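Local coordinates for SnoaL-like domain-containing protein (PDB 3EN8) that is of unknown biochemical function but adopts the NTF2-like fold of the SnoaL-like proteins and carries a bound calcium ion, at residues E4-R8 and Q71-W77; A34-Q40 and V104-F110; A10-H14 and E26-Y30. The contacts are given in a common frame with arbitrary orientation. Residues are numbered along the deposited sequence.

Contact 1 of 3, residues E4-R8 and Q71-W77; sequences EEKIR and QGEGNLW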
# COMPACT_ATOMS: atom_id res chain seq x y z
N GLU A 4 5.86 -19.83 -1.24
CA GLU A 4 6.08 -18.38 -1.01
C GLU A 4 7.43 -17.89 -1.51
O GLU A 4 7.58 -16.80 -2.05
CB GLU A 4 5.92 -18.03 0.47
CG GLU A 4 4.44 -18.02 0.90
CD GLU A 4 4.27 -17.99 2.40
OE1 GLU A 4 5.29 -18.17 3.11
OE2 GLU A 4 3.14 -17.79 2.89
N GLU A 5 8.45 -18.69 -1.24
CA GLU A 5 9.83 -18.33 -1.67
C GLU A 5 9.98 -18.29 -3.19
O GLU A 5 10.74 -17.46 -3.76
CB GLU A 5 10.89 -19.23 -1.03
CG GLU A 5 11.21 -18.83 0.41
CD GLU A 5 11.90 -17.48 0.49
OE1 GLU A 5 13.05 -17.38 0.05
OE2 GLU A 5 11.26 -16.50 0.95
N LYS A 6 9.21 -19.17 -3.84
CA LYS A 6 9.11 -19.18 -5.32
C LYS A 6 8.43 -17.93 -5.87
O LYS A 6 8.88 -17.34 -6.87
CB LYS A 6 8.46 -20.46 -5.83
CG LYS A 6 9.49 -21.62 -5.87
CD LYS A 6 8.84 -22.98 -6.08
CE LYS A 6 9.82 -24.16 -5.77
NZ LYS A 6 9.13 -25.48 -5.79
N ILE A 7 7.37 -17.48 -5.20
CA ILE A 7 6.74 -16.21 -5.55
C ILE A 7 7.75 -15.08 -5.33
O ILE A 7 7.96 -14.21 -6.19
CB ILE A 7 5.35 -15.97 -4.84
CG1 ILE A 7 4.33 -16.94 -5.41
CG2 ILE A 7 4.89 -14.53 -5.00
CD1 ILE A 7 2.95 -16.94 -4.68
N ARG A 8 8.40 -15.10 -4.17
CA ARG A 8 9.35 -14.04 -3.85
C ARG A 8 10.49 -13.97 -4.89
O ARG A 8 10.88 -12.90 -5.32
CB ARG A 8 9.88 -14.18 -2.41
CG ARG A 8 10.79 -13.01 -1.95
CD ARG A 8 11.22 -13.16 -0.46
NE ARG A 8 10.11 -13.04 0.49
CZ ARG A 8 9.72 -11.89 1.05
NH1 ARG A 8 10.36 -10.77 0.78
NH2 ARG A 8 8.72 -11.86 1.90
N GLN A 71 6.81 -7.96 1.37
CA GLN A 71 6.11 -8.85 2.33
C GLN A 71 5.12 -9.70 1.59
O GLN A 71 4.55 -9.28 0.59
CB GLN A 71 5.34 -8.03 3.38
CG GLN A 71 6.19 -7.15 4.27
CD GLN A 71 5.35 -6.47 5.29
OE1 GLN A 71 4.95 -7.09 6.28
NE2 GLN A 71 4.99 -5.24 5.03
N GLY A 72 4.92 -10.91 2.09
CA GLY A 72 3.96 -11.76 1.45
C GLY A 72 3.61 -12.92 2.32
O GLY A 72 4.41 -13.41 3.12
N GLU A 73 2.39 -13.31 2.16
CA GLU A 73 1.86 -14.55 2.78
C GLU A 73 0.91 -15.21 1.80
O GLU A 73 0.02 -14.58 1.26
CB GLU A 73 1.15 -14.22 4.09
CG GLU A 73 0.50 -15.38 4.73
CD GLU A 73 1.48 -16.35 5.33
OE1 GLU A 73 2.68 -16.01 5.43
OE2 GLU A 73 1.04 -17.46 5.68
N GLY A 74 1.11 -16.49 1.54
CA GLY A 74 0.26 -17.20 0.59
C GLY A 74 0.25 -16.53 -0.77
O GLY A 74 1.30 -16.42 -1.43
N ASN A 75 -0.93 -16.05 -1.17
CA ASN A 75 -1.08 -15.50 -2.51
C ASN A 75 -1.18 -13.97 -2.46
O ASN A 75 -1.36 -13.34 -3.48
CB ASN A 75 -2.30 -16.06 -3.23
CG ASN A 75 -2.03 -17.42 -3.85
OD1 ASN A 75 -0.93 -17.70 -4.32
ND2 ASN A 75 -3.05 -18.28 -3.85
N LEU A 76 -0.95 -13.40 -1.27
CA LEU A 76 -0.99 -11.93 -1.10
C LEU A 76 0.40 -11.35 -0.90
O LEU A 76 1.09 -11.70 0.07
CB LEU A 76 -1.88 -11.56 0.09
CG LEU A 76 -2.09 -10.06 0.36
CD1 LEU A 76 -2.78 -9.39 -0.86
CD2 LEU A 76 -2.95 -9.89 1.61
N TRP A 77 0.74 -10.40 -1.77
CA TRP A 77 2.08 -9.83 -1.82
C TRP A 77 2.02 -8.31 -1.90
O TRP A 77 1.17 -7.71 -2.55
CB TRP A 77 2.87 -10.45 -2.97
CG TRP A 77 3.12 -11.91 -2.62
CD1 TRP A 77 2.24 -12.93 -2.74
CD2 TRP A 77 4.27 -12.43 -1.97
NE1 TRP A 77 2.77 -14.09 -2.19
CE2 TRP A 77 4.02 -13.79 -1.70
CE3 TRP A 77 5.50 -11.88 -1.56
CZ2 TRP A 77 4.96 -14.60 -1.09
CZ3 TRP A 77 6.39 -12.66 -0.95
CH2 TRP A 77 6.12 -14.02 -0.70
O HOH W 1 7.02 -14.00 2.93

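Contact 2 of 3, residues A34-Q40 and V104-F110; sequences AICDYPQ and VHETQYF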
# COMPACT_ATOMS: atom_id res chain seq x y z
N ALA A 34 -4.61 -10.57 -16.29
CA ALA A 34 -4.30 -9.76 -15.13
C ALA A 34 -4.93 -8.38 -15.28
O ALA A 34 -4.96 -7.80 -16.37
CB ALA A 34 -2.75 -9.57 -14.94
N ILE A 35 -5.41 -7.87 -14.16
CA ILE A 35 -5.88 -6.48 -14.04
C ILE A 35 -4.95 -5.67 -13.14
O ILE A 35 -4.38 -6.18 -12.18
CB ILE A 35 -7.37 -6.38 -13.57
CG1 ILE A 35 -7.58 -7.03 -12.20
CG2 ILE A 35 -8.26 -7.08 -14.61
CD1 ILE A 35 -8.97 -6.79 -11.52
N CYS A 36 -4.81 -4.41 -13.50
CA CYS A 36 -4.00 -3.46 -12.74
C CYS A 36 -4.80 -2.19 -12.52
O CYS A 36 -5.21 -1.54 -13.47
CB CYS A 36 -2.69 -3.14 -13.45
SG CYS A 36 -1.56 -2.19 -12.39
N ASP A 37 -4.99 -1.88 -11.25
CA ASP A 37 -5.79 -0.73 -10.79
C ASP A 37 -4.92 0.37 -10.20
O ASP A 37 -3.98 0.13 -9.45
CB ASP A 37 -6.74 -1.17 -9.67
CG ASP A 37 -7.82 -2.12 -10.13
OD1 ASP A 37 -8.04 -2.26 -11.36
OD2 ASP A 37 -8.47 -2.73 -9.24
N TYR A 38 -5.29 1.60 -10.55
CA TYR A 38 -4.79 2.79 -9.92
C TYR A 38 -5.94 3.48 -9.18
O TYR A 38 -6.66 4.30 -9.78
CB TYR A 38 -4.22 3.78 -10.97
CG TYR A 38 -3.21 3.22 -11.94
CD1 TYR A 38 -2.25 2.28 -11.54
CD2 TYR A 38 -3.16 3.66 -13.25
CE1 TYR A 38 -1.31 1.79 -12.41
CE2 TYR A 38 -2.22 3.18 -14.14
CZ TYR A 38 -1.30 2.24 -13.72
OH TYR A 38 -0.35 1.77 -14.59
N PRO A 39 -6.10 3.17 -7.88
CA PRO A 39 -7.29 3.73 -7.20
C PRO A 39 -7.27 5.25 -7.15
O PRO A 39 -8.31 5.87 -7.06
CB PRO A 39 -7.22 3.07 -5.81
CG PRO A 39 -6.63 1.72 -6.10
CD PRO A 39 -5.54 2.03 -7.13
N GLN A 40 -6.10 5.84 -7.26
CA GLN A 40 -5.98 7.31 -7.12
C GLN A 40 -6.70 8.01 -8.25
O GLN A 40 -7.16 9.17 -8.13
CB GLN A 40 -4.53 7.77 -7.09
CG GLN A 40 -3.80 7.45 -5.80
CD GLN A 40 -2.29 7.53 -6.00
OE1 GLN A 40 -1.61 6.53 -6.30
NE2 GLN A 40 -1.76 8.71 -5.84
N VAL A 104 -2.89 -12.05 -10.75
CA VAL A 104 -4.17 -11.86 -11.43
C VAL A 104 -4.74 -10.47 -11.22
O VAL A 104 -5.61 -10.01 -11.97
CB VAL A 104 -5.21 -12.93 -11.02
CG1 VAL A 104 -4.70 -14.35 -11.41
CG2 VAL A 104 -5.59 -12.84 -9.50
N HIS A 105 -4.28 -9.84 -10.15
CA HIS A 105 -4.72 -8.47 -9.79
C HIS A 105 -3.60 -7.72 -9.06
O HIS A 105 -3.06 -8.15 -8.06
CB HIS A 105 -6.00 -8.55 -8.94
CG HIS A 105 -6.71 -7.23 -8.73
ND1 HIS A 105 -7.95 -7.16 -8.13
CD2 HIS A 105 -6.37 -5.95 -9.03
CE1 HIS A 105 -8.36 -5.90 -8.09
NE2 HIS A 105 -7.41 -5.14 -8.61
N GLU A 106 -3.23 -6.59 -9.63
CA GLU A 106 -2.26 -5.69 -9.02
C GLU A 106 -2.98 -4.40 -8.75
O GLU A 106 -3.78 -3.98 -9.55
CB GLU A 106 -1.09 -5.43 -9.99
CG GLU A 106 -0.05 -4.45 -9.43
CD GLU A 106 1.20 -4.33 -10.31
OE1 GLU A 106 1.20 -4.76 -11.50
OE2 GLU A 106 2.19 -3.77 -9.77
N THR A 107 -2.69 -3.79 -7.61
CA THR A 107 -3.16 -2.44 -7.30
C THR A 107 -1.94 -1.61 -6.91
O THR A 107 -1.18 -1.98 -6.00
CB THR A 107 -4.10 -2.46 -6.10
OG1 THR A 107 -5.06 -3.49 -6.28
CG2 THR A 107 -4.81 -1.09 -5.92
N GLN A 108 -1.78 -0.50 -7.59
CA GLN A 108 -0.67 0.39 -7.34
C GLN A 108 -1.09 1.78 -6.83
O GLN A 108 -2.07 2.36 -7.28
CB GLN A 108 0.18 0.55 -8.60
CG GLN A 108 1.09 -0.63 -8.95
CD GLN A 108 1.82 -0.40 -10.29
OE1 GLN A 108 1.20 -0.30 -11.34
NE2 GLN A 108 3.15 -0.37 -10.25
N TYR A 109 -0.30 2.25 -5.89
CA TYR A 109 -0.36 3.62 -5.37
C TYR A 109 1.00 4.31 -5.51
O TYR A 109 2.05 3.74 -5.24
CB TYR A 109 -0.69 3.57 -3.90
CG TYR A 109 -2.10 3.14 -3.59
CD1 TYR A 109 -2.43 1.82 -3.47
CD2 TYR A 109 -3.13 4.09 -3.48
CE1 TYR A 109 -3.74 1.42 -3.19
CE2 TYR A 109 -4.42 3.70 -3.16
CZ TYR A 109 -4.72 2.39 -3.04
OH TYR A 109 -6.00 2.04 -2.76
N PHE A 110 0.93 5.58 -5.83
CA PHE A 110 2.10 6.41 -6.10
C PHE A 110 2.00 7.64 -5.26
O PHE A 110 1.12 8.47 -5.46
CB PHE A 110 2.15 6.79 -7.59
CG PHE A 110 2.04 5.62 -8.53
CD1 PHE A 110 3.17 4.93 -8.92
CD2 PHE A 110 0.79 5.21 -9.03
CE1 PHE A 110 3.09 3.85 -9.80
CE2 PHE A 110 0.71 4.11 -9.91
CZ PHE A 110 1.85 3.45 -10.28
O HOH W 2 1.84 0.86 -13.63
O HOH W 3 -3.44 4.69 -7.62

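Contact 3 of 3, residues A10-H14 and E26-Y30; sequences ALNAH and EHDIY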
# COMPACT_ATOMS: atom_id res chain seq x y z
N ALA A 10 10.20 -14.79 -8.02
CA ALA A 10 9.54 -14.23 -9.21
C ALA A 10 9.43 -12.71 -9.05
O ALA A 10 9.63 -11.94 -10.00
CB ALA A 10 8.14 -14.86 -9.39
N LEU A 11 9.10 -12.30 -7.83
CA LEU A 11 8.96 -10.86 -7.54
C LEU A 11 10.26 -10.10 -7.62
O LEU A 11 10.32 -8.99 -8.17
CB LEU A 11 8.36 -10.61 -6.18
CG LEU A 11 6.87 -10.77 -6.08
CD1 LEU A 11 6.47 -10.73 -4.59
CD2 LEU A 11 6.19 -9.66 -6.92
N ASN A 12 11.33 -10.70 -7.09
CA ASN A 12 12.67 -10.10 -7.18
C ASN A 12 13.03 -9.85 -8.65
O ASN A 12 13.60 -8.82 -9.03
CB ASN A 12 13.73 -11.00 -6.51
CG ASN A 12 13.63 -11.00 -5.00
OD1 ASN A 12 13.00 -10.12 -4.43
ND2 ASN A 12 14.21 -12.02 -4.35
N ALA A 13 12.68 -10.82 -9.48
CA ALA A 13 13.03 -10.77 -10.92
C ALA A 13 12.18 -9.73 -11.64
O ALA A 13 12.65 -8.97 -12.53
CB ALA A 13 12.89 -12.17 -11.56
N HIS A 14 10.93 -9.68 -11.20
CA HIS A 14 9.96 -8.69 -11.69
C HIS A 14 10.48 -7.30 -11.49
O HIS A 14 10.41 -6.45 -12.38
CB HIS A 14 8.62 -8.82 -10.94
CG HIS A 14 7.60 -7.76 -11.31
ND1 HIS A 14 6.95 -7.75 -12.53
CD2 HIS A 14 7.15 -6.69 -10.64
CE1 HIS A 14 6.11 -6.72 -12.56
NE2 HIS A 14 6.23 -6.05 -11.43
N GLU A 26 9.47 -7.91 -17.29
CA GLU A 26 8.65 -7.23 -16.29
C GLU A 26 7.23 -7.75 -16.29
O GLU A 26 6.52 -7.59 -15.31
CB GLU A 26 8.66 -5.72 -16.50
CG GLU A 26 7.97 -4.94 -15.41
CD GLU A 26 7.95 -3.45 -15.67
OE1 GLU A 26 8.41 -3.03 -16.73
OE2 GLU A 26 7.49 -2.72 -14.77
N HIS A 27 6.81 -8.36 -17.39
CA HIS A 27 5.41 -8.76 -17.50
C HIS A 27 5.21 -10.24 -17.53
O HIS A 27 4.11 -10.74 -17.67
CB HIS A 27 4.70 -7.99 -18.60
CG HIS A 27 4.59 -6.54 -18.28
ND1 HIS A 27 5.63 -5.66 -18.53
CD2 HIS A 27 3.64 -5.83 -17.64
CE1 HIS A 27 5.28 -4.46 -18.10
NE2 HIS A 27 4.09 -4.53 -17.55
N ASP A 28 6.30 -10.95 -17.28
CA ASP A 28 6.28 -12.41 -17.28
C ASP A 28 5.43 -12.95 -16.15
O ASP A 28 4.83 -14.02 -16.22
CB ASP A 28 7.69 -12.97 -17.11
CG ASP A 28 7.70 -14.48 -17.08
OD1 ASP A 28 7.34 -15.05 -18.12
OD2 ASP A 28 8.05 -15.07 -16.03
N ILE A 29 5.39 -12.16 -15.09
CA ILE A 29 4.78 -12.58 -13.80
C ILE A 29 3.25 -12.59 -13.83
O ILE A 29 2.61 -13.15 -12.95
CB ILE A 29 5.29 -11.72 -12.60
CG1 ILE A 29 5.17 -12.52 -11.29
CG2 ILE A 29 4.51 -10.36 -12.51
CD1 ILE A 29 5.84 -11.82 -10.04
N TYR A 30 2.66 -11.99 -14.86
CA TYR A 30 1.19 -11.79 -14.88
C TYR A 30 0.45 -12.90 -15.58
O TYR A 30 0.87 -13.43 -16.60
CB TYR A 30 0.74 -10.47 -15.55
CG TYR A 30 1.31 -9.27 -14.87
CD1 TYR A 30 0.68 -8.71 -13.76
CD2 TYR A 30 2.51 -8.67 -15.33
CE1 TYR A 30 1.22 -7.61 -13.09
CE2 TYR A 30 3.04 -7.56 -14.70
CZ TYR A 30 2.40 -7.03 -13.59
OH TYR A 30 2.93 -5.95 -12.91
O HOH W 4 4.52 -3.93 -11.23
O HOH W 5 7.72 -10.10 -14.12

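Contact 1 of 3, residues E4-R8 and Q71-W77
E4 begins the contact on helix 3-20. Its side chain leaves sideways, but the carboxylate swings over to the hairpin, where E4 OE2 accepts a nearly straight hydrogen bond from G74 N (2.8 Å, 177° at the hydrogen). That same oxygen sits 3.1 Å from E73 OE1, a close approach of like charges that the amide hydrogen bond probably offsets. The main-chain carbonyl E4 O, already accepting from R8 N one helical turn on, lies 3.4 Å from W77 CH2. I7 follows, its CA-to-CB bond toward the hairpin. I7 CG2 sits over the five-membered ring of W77, 3.5 Å from its centroid and 13° off the normal, a CH-pi contact, while I7 CD1 reaches G74 O at 3.7 Å. The indole keeps its own polar atom busy: W77 NE1 donates to G74 O at 2.9 Å, tying the ring to the turn. R8 finishes the segment. Its guanidinium lies with one face over W77 CZ3, 3.8 Å from R8 NH2; R8 NH1 bonds to I70 O, and water 1 joins R8 NH2 (2.9 Å) to G72 O (2.7 Å). The W77 ring also meets that of F98 of strand 88-99, planes at about 75°, and at E73 the turn packs on E73 of the second subunit. With G74 at phi 56° and psi -116°, this is a beta hairpin with a two-residue (G74-N75) type II' turn, joining strands 64-73 and 76-85 and packed against the N-terminal helix of the NTF2-like alpha+beta fold.

Contact 2 of 3, residues A34-Q40 and V104-F110
This is a parallel strand pairing inside the mixed sheet: strand 34-38 runs beside strand 102-111 with only 20° between the two local axes, which approach to 4.6 Å. Four backbone hydrogen bonds hold it in the alternating parallel pattern: I35 N to V104 O (3.1 Å), E106 N to I35 O (2.8 Å), D37 N to E106 O (3.0 Å) and Q108 N to D37 O (2.9 Å). I35, D37, H105 and T107 share one face. There H105 NE2 donates to D37 OD2 (2.7 Å), a His-carboxylate pair, and I35 CD1 sits 3.4 Å above the centroid of the H105 ring, a CH-pi contact. C36 and E106 point to the other face. Past the last bridge, D37 with T107, the edge of F110 meets the face of Y38, offset, with centroids 5.7 Å apart and planes at 72°. Water 2 links Y38 OH and Q108 OE1, each at 2.6 Å. The strand ends at Y38; P39 packs over one face of the Y109 ring, and the Q40 side chain then extends the pairing: F110 N donates to Q40 OE1 (2.8 Å) and Q40 NE2 to F110 O (2.9 Å). Within the chain, D37 forms a salt bridge with R44, Q108 NE2 bonds to Y81, and E106 hydrogen-bonds to Y30 and S94 and forms a salt bridge with R55. From the second subunit, D112 O accepts from Q40 NE2, and E80 bonds to Y109 OH. Parallel neighbours within an otherwise antiparallel, strongly curved sheet are characteristic of the NTF2-like fold.

Contact 3 of 3, residues A10-H14 and E26-Y30
H14 loses the most surface here, 106 Å², followed by I29 with 82 Å² and E26 with 39 Å². The H14 imidazole leaves helix 3-20 in a t rotamer and ends between the start and finish of segment 26-30. H14 ND1 lies 2.8 Å from E26 O, near the plane of the ring, and 2.9 Å from water 5; I29 N gives that water a weak hydrogen bond (3.3 Å). At the other nitrogen, H14 NE2 is 2.7 Å from water 4, which donates to Y30 OH at 3.1 Å. H14 CE1 comes within 3.3 Å of Y30 OH; the two rings meet obliquely, with centroids 5.7 Å apart. I29 supplies the apolar part. Its side chain points at the helix, where I29 CD1 touches L11 CD2 (3.8 Å) and A10 CB (3.9 Å), and I29 CG2 packs 3.6 Å from H14 ND1. The type I turn from H27 to Y30 brings I29 round to the helix. E26 adds its main-chain carbonyl and the aliphatic start of its side chain: E26 CG lies 3.8 Å from H14 CE1, while E26 OE2 bonds to S18. Y30 OH bonds to E106 and R55; two residues further along the chain come the calcium ligands D32 and D33, but the ion is about 11 Å from the Y30 side chain. On the sheet, M96 packs on H14 and F98 on I29, both from strand 88-99. Helix 3-20 is thus packed, through the loop 26-30, against the curved sheet, the helix-on-sheet arrangement of the NTF2-like cone, probably bordering a cavity as in NTF2-like relatives.

In the fold
Contacts 1 and 3 lie along the same helix, 3-20, their centres about 13 Å apart, and join where W77 CE3 meets L11 CD1 at 3.4 Å. Contact 1 is the more peripheral, only partly buried, and mixes a charged side-chain bond to a turn with indole packing; contact 3 is buried and relies on an isoleucine and a histidine with two waters. Contact 2 is also buried and sits nearest the chain's centre, but there regular backbone bonding dominates. It meets contact 3 through E106 OE1 and Y30 OH, 2.5 Å apart, probably hydrogen-bonded. Contacts 1 and 2 reach the same sheet without touching, and both border the second subunit, whereas contact 3 does not.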